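PDB 2V0X: lamina-associated polypeptide 2 isoforms alpha/zeta from Mus musculus, which forms a dimer through its C-terminal, largely helical domain, which contains a coiled coil, and is a component of the nuclear lamina. Local coordinates for the interface of chains A and B. Residues are numbered along the deposited sequence; one frame, centred on the assembly and turned at random. Chains: chain A/B, Lamina-associated polypeptide 2 isoforms alpha/zeta.

The interface of chains A and B. Residues chain A 7, 156, 159; chain B 141-142, 145-146.
A:Leu156 and A:Leu159 pack against B:Ala142 and B:Ile145, and this is the tight part of the contact. CD1 of B:Ile145 meets both leucines. CD1 of B:Ile145 lies 3.5 Å from CD2 of A:Leu156 and equally far from CD1 of A:Leu159. The two approaches differ. A:Leu159 and B:Ile145 come tip to tip, methyl against methyl. A:Leu156 runs past B:Ile145 in the opposite direction, and its CD2 lies 3.6 Å from CG1 of the isoleucine. CG1 of B:Ile145 sits between the backbone N and the carbonyl carbon (chi1 57°), and the extended end of the chain (chi2 -180°) carries CD1 to the leucines. The small B:Ala142 lets them come close to the helix backbone. CD2 of A:Leu156 lies 3.8 Å from CA of B:Ala142, and CD1 of A:Leu159 is 3.9 Å from that same CA.

The other side is loose. A:His7, the first modelled residue of its chain, is poorly ordered. The backbone N of A:His7 gives a weak hydrogen bond to the amide oxygen OD1 of B:Asn146, 3.3 Å away. CB of A:His7 lies 3.5 Å from CG of B:Asn146. As modelled, the imidazole is turned 76° from the amide plane and does not stack on it; its position is uncertain. This end probably adds little rigidity.

B:Ala141 to B:Asn146 form the C-terminal end of helix 100-146, while A:Leu156 and A:Leu159 lie near the start of helix 152-196. A:His7 is in a loop beside the helix end. The patch is part of the two-fold dimer interface of the LAP2alpha dimerization domain, at one end of its coiled-coil helices, and the two-fold axis repeats it with the chains exchanged.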
loop_
_atom_site.group_PDB
_atom_site.type_symbol
_atom_site.label_atom_id
_atom_site.label_comp_id
_atom_site.label_asym_id
_atom_site.label_seq_id
_atom_site.Cartn_x
_atom_site.Cartn_y
_atom_site.Cartn_z
ATOM N N HIS A 7 10.048 -13.094 33.013
ATOM C CA HIS A 7 10.451 -14.259 32.232
ATOM C C HIS A 7 9.467 -14.489 31.087
ATOM O O HIS A 7 9.755 -14.169 29.930
ATOM C CB HIS A 7 10.525 -15.504 33.131
ATOM C CG HIS A 7 11.029 -16.731 32.434
ATOM N ND1 HIS A 7 10.356 -17.327 31.388
ATOM C CD2 HIS A 7 12.138 -17.480 32.639
ATOM C CE1 HIS A 7 11.027 -18.388 30.979
ATOM N NE2 HIS A 7 12.113 -18.504 31.722
ATOM N N LEU A 156 10.134 -5.092 34.338
ATOM C CA LEU A 156 9.424 -6.226 33.761
ATOM C C LEU A 156 8.000 -5.854 33.379
ATOM O O LEU A 156 7.398 -6.463 32.491
ATOM C CB LEU A 156 9.400 -7.399 34.727
ATOM C CG LEU A 156 10.680 -8.208 34.885
ATOM C CD1 LEU A 156 10.384 -9.389 35.798
ATOM C CD2 LEU A 156 11.157 -8.701 33.527
ATOM N N LEU A 159 8.433 -3.974 30.129
ATOM C CA LEU A 159 8.736 -4.906 29.063
ATOM C C LEU A 159 7.502 -5.669 28.614
ATOM O O LEU A 159 7.410 -6.091 27.458
ATOM C CB LEU A 159 9.831 -5.889 29.486
ATOM C CG LEU A 159 11.210 -5.249 29.624
ATOM C CD1 LEU A 159 12.233 -6.315 30.005
ATOM C CD2 LEU A 159 11.576 -4.562 28.306
ATOM N N ALA B 141 15.376 -10.523 27.208
ATOM C CA ALA B 141 15.830 -9.522 28.162
ATOM C C ALA B 141 15.059 -9.679 29.472
ATOM O O ALA B 141 15.619 -9.527 30.564
ATOM C CB ALA B 141 15.609 -8.137 27.597
ATOM N N ALA B 142 13.766 -9.968 29.344
ATOM C CA ALA B 142 12.886 -10.166 30.489
ATOM C C ALA B 142 13.419 -11.295 31.364
ATOM O O ALA B 142 13.572 -11.126 32.573
ATOM C CB ALA B 142 11.464 -10.493 30.023
ATOM N N ILE B 145 16.770 -10.297 33.387
ATOM C CA ILE B 145 16.524 -9.472 34.572
ATOM C C ILE B 145 15.580 -10.139 35.574
ATOM O O ILE B 145 15.442 -9.687 36.711
ATOM C CB ILE B 145 15.993 -8.075 34.189
ATOM C CG1 ILE B 145 14.715 -8.191 33.360
ATOM C CG2 ILE B 145 17.051 -7.325 33.408
ATOM C CD1 ILE B 145 14.130 -6.857 32.936
ATOM N N ASN B 146 14.934 -11.211 35.128
ATOM C CA ASN B 146 14.012 -11.990 35.945
ATOM C C ASN B 146 14.795 -13.023 36.763
ATOM O O ASN B 146 14.428 -13.333 37.895
ATOM C CB ASN B 146 12.985 -12.667 35.027
ATOM C CG ASN B 146 12.237 -13.796 35.695
ATOM O OD1 ASN B 146 11.105 -13.624 36.144
ATOM N ND2 ASN B 146 12.831 -14.981 35.690
#